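Local coordinates for protein crustacyanin (PDB 1I4U) that binds the carotenoid astaxanthin as a lipocalin subunit of crustacyanin, the pigment complex that gives the lobster carapace its blue colour, at residues S133-R138 against Q145-C150; I107-Y112 against E151-N156. All coordinates share one frame; numbering follows the deposited sequence.

How the contacts relate
Both contacts seat the same helix, 144-156, on the antiparallel barrel, and their centres are about 7 Å apart. Contact 1 uses the first half of the helix on strand 128-137; it is buried and purely apolar, and includes one half of a disulfide. Contact 2 uses the second half on strand 102-110; it is only partly buried, and a carboxylate joins the aliphatic and aromatic packing at its margin. Along the chain, contact 1 is nested within the loop closed by contact 2. The two also meet directly: R138 NE lies 2.8 Å from Y112 O, a probable hydrogen bond, and the F154 ring of contact 2 packs against S133 OG and F134 O of contact 1.

Contact 1: S133-R138 against Q145-C150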
loop_
_atom_site.group_PDB
_atom_site.type_symbol
_atom_site.label_atom_id
_atom_site.label_comp_id
_atom_site.label_asym_id
_atom_site.label_seq_id
_atom_site.Cartn_x
_atom_site.Cartn_y
_atom_site.Cartn_z
ATOM N N SER A 133 -0.558 9.720 -10.523
ATOM C CA SER A 133 0.197 10.919 -10.732
ATOM C C SER A 133 -0.611 12.116 -10.209
ATOM O O SER A 133 -1.838 12.115 -10.191
ATOM C CB SER A 133 0.553 11.109 -12.197
ATOM O OG SER A 133 1.316 10.031 -12.694
ATOM N N PHE A 134 0.151 13.118 -9.803
ATOM C CA PHE A 134 -0.390 14.320 -9.164
ATOM C C PHE A 134 0.401 15.534 -9.591
ATOM O O PHE A 134 1.598 15.458 -9.708
ATOM C CB PHE A 134 -0.328 14.239 -7.649
ATOM C CG PHE A 134 -0.833 12.958 -7.011
ATOM C CD1 PHE A 134 -0.036 11.833 -6.993
ATOM C CD2 PHE A 134 -2.105 12.884 -6.458
ATOM C CE1 PHE A 134 -0.506 10.669 -6.429
ATOM C CE2 PHE A 134 -2.554 11.709 -5.869
ATOM C CZ PHE A 134 -1.752 10.603 -5.875
ATOM N N ILE A 135 -0.307 16.652 -9.744
ATOM C CA ILE A 135 0.294 17.962 -9.913
ATOM C C ILE A 135 -0.096 18.756 -8.681
ATOM O O ILE A 135 -1.308 18.913 -8.424
ATOM C CB ILE A 135 -0.130 18.653 -11.218
ATOM C CG1 ILE A 135 0.307 17.829 -12.439
ATOM C CG2 ILE A 135 0.401 20.067 -11.369
ATOM C CD1 ILE A 135 -0.325 18.289 -13.756
ATOM N N PHE A 136 0.892 19.204 -7.937
ATOM C CA PHE A 136 0.703 20.061 -6.771
ATOM C C PHE A 136 1.133 21.522 -7.065
ATOM O O PHE A 136 2.055 21.735 -7.860
ATOM C CB PHE A 136 1.558 19.569 -5.628
ATOM C CG PHE A 136 1.121 18.424 -4.760
ATOM C CD1 PHE A 136 0.064 17.580 -5.098
ATOM C CD2 PHE A 136 1.792 18.181 -3.542
ATOM C CE1 PHE A 136 -0.369 16.569 -4.258
ATOM C CE2 PHE A 136 1.356 17.173 -2.672
ATOM C CZ PHE A 136 0.297 16.376 -3.052
ATOM N N SER A 137 0.438 22.444 -6.437
ATOM C CA SER A 137 0.693 23.868 -6.558
ATOM C C SER A 137 0.816 24.502 -5.183
ATOM O O SER A 137 0.176 24.078 -4.239
ATOM C CB SER A 137 -0.426 24.531 -7.338
ATOM O OG SER A 137 -0.187 25.939 -7.466
ATOM N N ARG A 138 1.605 25.577 -5.102
ATOM C CA ARG A 138 1.595 26.358 -3.865
ATOM C C ARG A 138 0.397 27.284 -3.726
ATOM O O ARG A 138 0.236 27.890 -2.644
ATOM C CB ARG A 138 2.904 27.138 -3.730
ATOM C CG ARG A 138 4.134 26.307 -3.463
ATOM C CD ARG A 138 4.034 25.495 -2.192
ATOM N NE ARG A 138 5.350 25.006 -1.795
ATOM C CZ ARG A 138 5.587 24.434 -0.616
ATOM N NH1 ARG A 138 4.642 24.270 0.280
ATOM N NH2 ARG A 138 6.820 24.029 -0.334
ATOM N N GLN A 145 2.619 27.574 -17.446
ATOM C CA GLN A 145 4.031 27.242 -17.657
ATOM C C GLN A 145 4.488 26.119 -16.733
ATOM O O GLN A 145 5.336 25.327 -17.111
ATOM C CB GLN A 145 5.045 28.360 -17.460
ATOM C CG GLN A 145 5.036 29.014 -16.094
ATOM C CD GLN A 145 5.953 30.220 -15.970
ATOM O OE1 GLN A 145 7.108 30.100 -16.369
ATOM N NE2 GLN A 145 5.369 31.281 -15.422
ATOM N N TYR A 146 3.935 26.097 -15.533
ATOM C CA TYR A 146 4.285 25.057 -14.586
ATOM C C TYR A 146 3.585 23.738 -14.857
ATOM O O TYR A 146 4.197 22.671 -14.702
ATOM C CB TYR A 146 3.979 25.521 -13.122
ATOM C CG TYR A 146 4.657 26.836 -12.797
ATOM C CD1 TYR A 146 6.028 26.973 -12.863
ATOM C CD2 TYR A 146 3.930 27.968 -12.465
ATOM C CE1 TYR A 146 6.699 28.146 -12.594
ATOM C CE2 TYR A 146 4.596 29.179 -12.194
ATOM C CZ TYR A 146 5.952 29.250 -12.248
ATOM O OH TYR A 146 6.566 30.442 -11.990
ATOM N N VAL A 147 2.297 23.813 -15.236
ATOM C CA VAL A 147 1.565 22.627 -15.663
ATOM C C VAL A 147 2.320 21.937 -16.775
ATOM O O VAL A 147 2.448 20.716 -16.738
ATOM C CB VAL A 147 0.111 22.944 -16.119
ATOM C CG1 VAL A 147 -0.571 21.700 -16.659
ATOM C CG2 VAL A 147 -0.623 23.592 -14.938
ATOM N N LYS A 148 2.832 22.670 -17.744
ATOM C CA LYS A 148 3.552 22.085 -18.870
ATOM C C LYS A 148 4.868 21.419 -18.452
ATOM O O LYS A 148 5.300 20.438 -19.052
ATOM C CB LYS A 148 3.856 23.175 -19.894
ATOM C CG LYS A 148 2.763 23.671 -20.811
ATOM C CD LYS A 148 3.260 24.923 -21.562
ATOM C CE LYS A 148 2.260 25.635 -22.436
ATOM N NZ LYS A 148 1.113 26.241 -21.727
ATOM N N LYS A 149 5.473 21.961 -17.389
ATOM C CA LYS A 149 6.661 21.292 -16.849
ATOM C C LYS A 149 6.298 19.907 -16.374
ATOM O O LYS A 149 6.993 18.914 -16.661
ATOM C CB LYS A 149 7.356 22.093 -15.739
ATOM C CG LYS A 149 7.973 23.417 -16.333
ATOM C CD LYS A 149 8.403 24.346 -15.234
ATOM C CE LYS A 149 8.171 25.843 -15.543
ATOM N NZ LYS A 149 8.945 26.221 -16.747
ATOM N N CYS A 150 5.169 19.811 -15.607
ATOM C CA CYS A 150 4.792 18.478 -15.185
ATOM C C CYS A 150 4.388 17.618 -16.382
ATOM O O CYS A 150 4.749 16.448 -16.363
ATOM C CB CYS A 150 3.657 18.534 -14.169
ATOM S SG CYS A 150 4.074 19.129 -12.517
#
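No flat group lies between I135 and C150, the residues that carry this contact. F134 and F136, the neighbours of I135, direct their CB atoms away from the helix, as alternation along a strand requires. The one ring on the helix side, that of Y146, bears Q145 CG over the centre of one face, 3.7 Å above the plane, a packing internal to the helix. The setting is the lipocalin fold: strand 128-137 is a barrel strand, and helix 144-156 lies against its outer surface. The backbones come nearest at I135 and C150, whose CA atoms are 6.9 Å apart, and the I135 side chain fills that separation. With chi1 at -61°, CG1 stands beside the backbone N while CG2 lies opposite it, and both branches meet the cysteine: CG1 reaches C150 CB at 3.8 Å, and CG2 approaches C150 SG at 4.0 Å. The CD1 methyl also touches C150 CB and comes more loosely to V147 CG1, at 4.5 Å. No hydrogen bond crosses the interface, so side-chain packing is its whole content. F38 of strand 33-41 touches both I135 and V147, and C150 is itself tied through a disulfide to C117 of strand 115-123. An alanine in place of I135 removes both branches and is likely to open a gap beside C150 CB and SG. Within the helix, C150 N donates to Y146 O at 3.2 Å, a regular turn immediately behind the sulfur that rests on I135.

Contact 2: I107-Y112 against E151-N156; sequences ILETDY and EAAFKN
A classic beta bulge in barrel strand 102-110 presents L108 and E109 together to helix 144-156. Both residues are hydrogen-bonded through their backbones to C117 of the adjacent strand, and both direct their CB atoms toward the helix, whereas a regular strand would put successive side chains on opposite sides. The phi and psi of L108 are near helical values, which marks the irregularity. The strand and helix segments run nearly antiparallel, at 152°, with axes 8.6 Å apart at closest approach.

Most of the packing falls to one methyl: L108 CD1 lies 3.6 Å from F154 CE1 and almost as close to CD1 of the same ring, meeting it at an oblique inclination. The same methyl approaches A153 O at 4.1 Å and A153 CB at 4.4 Å, more loosely than the ring. F154 leaves the helix to one side and depends on the length of its side chain to reach L108; the ring of F164 meets its ring, and C117 touches it as well.

E109 forms the margin. Its CG lies opposite the backbone N (chi1 -172°) and the chain continues extended, which carries OE1 to 4.0 Å from A153 CB. This is contact without a hydrogen bond; OE2 is hydrogen-bonded to Y115 OH instead, which probably restrains the carboxylate's rotation. Just past E109 the strand gives way to an ST turn, in which T110 OG1 accepts from Y112 N. Leucine, glutamate, alanine and phenylalanine together thus place a helix that follows the barrel strands in sequence against the outside of the antiparallel barrel, as in the lipocalin fold.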
loop_
_atom_site.group_PDB
_atom_site.type_symbol
_atom_site.label_atom_id
_atom_site.label_comp_id
_atom_site.label_asym_id
_atom_site.label_seq_id
_atom_site.Cartn_x
_atom_site.Cartn_y
_atom_site.Cartn_z
ATOM N N ILE A 107 9.043 12.276 -6.187
ATOM C CA ILE A 107 8.916 13.657 -6.610
ATOM C C ILE A 107 9.688 13.735 -7.914
ATOM O O ILE A 107 10.906 13.812 -7.983
ATOM C CB ILE A 107 9.413 14.638 -5.539
ATOM C CG1 ILE A 107 8.766 14.433 -4.170
ATOM C CG2 ILE A 107 9.305 16.084 -6.044
ATOM C CD1 ILE A 107 9.468 15.168 -3.024
ATOM N N LEU A 108 8.922 13.634 -9.009
ATOM C CA LEU A 108 9.568 13.602 -10.330
ATOM C C LEU A 108 10.253 14.922 -10.652
ATOM O O LEU A 108 11.269 14.970 -11.355
ATOM C CB LEU A 108 8.500 13.373 -11.385
ATOM C CG LEU A 108 8.039 12.004 -11.739
ATOM C CD1 LEU A 108 7.171 12.077 -12.993
ATOM C CD2 LEU A 108 9.194 11.034 -11.981
ATOM N N GLU A 109 9.669 16.018 -10.175
ATOM C CA GLU A 109 10.178 17.358 -10.456
ATOM C C GLU A 109 9.464 18.324 -9.499
ATOM O O GLU A 109 8.262 18.218 -9.270
ATOM C CB GLU A 109 9.935 17.795 -11.893
ATOM C CG GLU A 109 10.611 19.115 -12.278
ATOM C CD GLU A 109 10.424 19.473 -13.745
ATOM O OE1 GLU A 109 10.634 18.607 -14.602
ATOM O OE2 GLU A 109 10.033 20.628 -14.039
ATOM N N THR A 110 10.235 19.267 -8.966
ATOM C CA THR A 110 9.660 20.352 -8.195
ATOM C C THR A 110 10.596 21.570 -8.239
ATOM O O THR A 110 11.809 21.395 -8.340
ATOM C CB THR A 110 9.381 19.962 -6.750
ATOM O OG1 THR A 110 8.730 21.038 -6.043
ATOM C CG2 THR A 110 10.660 19.666 -5.991
ATOM N N ASP A 111 10.015 22.740 -8.138
ATOM C CA ASP A 111 10.792 23.965 -7.900
ATOM C C ASP A 111 10.588 24.463 -6.479
ATOM O O ASP A 111 11.077 25.574 -6.203
ATOM C CB ASP A 111 10.495 25.049 -8.932
ATOM C CG ASP A 111 9.145 25.706 -8.752
ATOM O OD1 ASP A 111 8.347 25.183 -7.957
ATOM O OD2 ASP A 111 8.915 26.736 -9.434
ATOM N N TYR A 112 9.873 23.755 -5.618
ATOM C CA TYR A 112 9.596 24.034 -4.228
ATOM C C TYR A 112 8.666 25.233 -3.998
ATOM O O TYR A 112 7.883 25.160 -3.052
ATOM C CB TYR A 112 10.848 24.251 -3.341
ATOM C CG TYR A 112 11.679 22.981 -3.387
ATOM C CD1 TYR A 112 11.335 21.922 -2.588
ATOM C CD2 TYR A 112 12.748 22.851 -4.231
ATOM C CE1 TYR A 112 12.063 20.762 -2.625
ATOM C CE2 TYR A 112 13.503 21.672 -4.288
ATOM C CZ TYR A 112 13.147 20.618 -3.467
ATOM O OH TYR A 112 13.833 19.413 -3.450
ATOM N N GLU A 151 3.697 18.186 -17.365
ATOM C CA GLU A 151 3.292 17.370 -18.511
ATOM C C GLU A 151 4.515 16.734 -19.139
ATOM O O GLU A 151 4.467 15.554 -19.478
ATOM C CB GLU A 151 2.491 18.198 -19.510
ATOM C CG GLU A 151 2.118 17.335 -20.729
ATOM C CD GLU A 151 1.461 18.107 -21.866
ATOM O OE1 GLU A 151 1.436 19.357 -21.839
ATOM O OE2 GLU A 151 0.936 17.486 -22.820
ATOM N N ALA A 152 5.578 17.556 -19.288
ATOM C CA ALA A 152 6.806 17.058 -19.901
ATOM C C ALA A 152 7.377 15.919 -19.085
ATOM O O ALA A 152 7.765 14.875 -19.594
ATOM C CB ALA A 152 7.828 18.160 -20.083
ATOM N N ALA A 153 7.387 16.117 -17.761
ATOM C CA ALA A 153 7.980 15.126 -16.865
ATOM C C ALA A 153 7.248 13.797 -16.929
ATOM O O ALA A 153 7.860 12.732 -16.931
ATOM C CB ALA A 153 8.030 15.618 -15.426
ATOM N N PHE A 154 5.919 13.877 -16.973
ATOM C CA PHE A 154 5.166 12.632 -17.043
ATOM C C PHE A 154 5.264 11.980 -18.416
ATOM O O PHE A 154 5.343 10.740 -18.477
ATOM C CB PHE A 154 3.729 12.943 -16.641
ATOM C CG PHE A 154 3.539 13.217 -15.146
ATOM C CD1 PHE A 154 3.748 12.191 -14.258
ATOM C CD2 PHE A 154 3.187 14.440 -14.650
ATOM C CE1 PHE A 154 3.572 12.389 -12.904
ATOM C CE2 PHE A 154 3.010 14.656 -13.314
ATOM C CZ PHE A 154 3.274 13.666 -12.406
ATOM N N LYS A 155 5.263 12.780 -19.468
ATOM C CA LYS A 155 5.451 12.203 -20.810
ATOM C C LYS A 155 6.783 11.508 -20.907
ATOM O O LYS A 155 6.924 10.461 -21.558
ATOM C CB LYS A 155 5.330 13.290 -21.857
ATOM C CG LYS A 155 3.905 13.699 -22.218
ATOM C CD LYS A 155 3.954 14.939 -23.048
ATOM C CE LYS A 155 2.963 15.248 -24.109
ATOM N NZ LYS A 155 1.654 14.586 -24.000
ATOM N N ASN A 156 7.768 12.066 -20.238
ATOM C CA ASN A 156 9.111 11.494 -20.270
ATOM C C ASN A 156 9.178 10.099 -19.657
ATOM O O ASN A 156 10.114 9.343 -19.963
ATOM C CB ASN A 156 10.099 12.422 -19.562
ATOM C CG ASN A 156 11.542 12.005 -19.568
ATOM O OD1 ASN A 156 12.262 12.023 -20.573
ATOM N ND2 ASN A 156 12.091 11.633 -18.426
#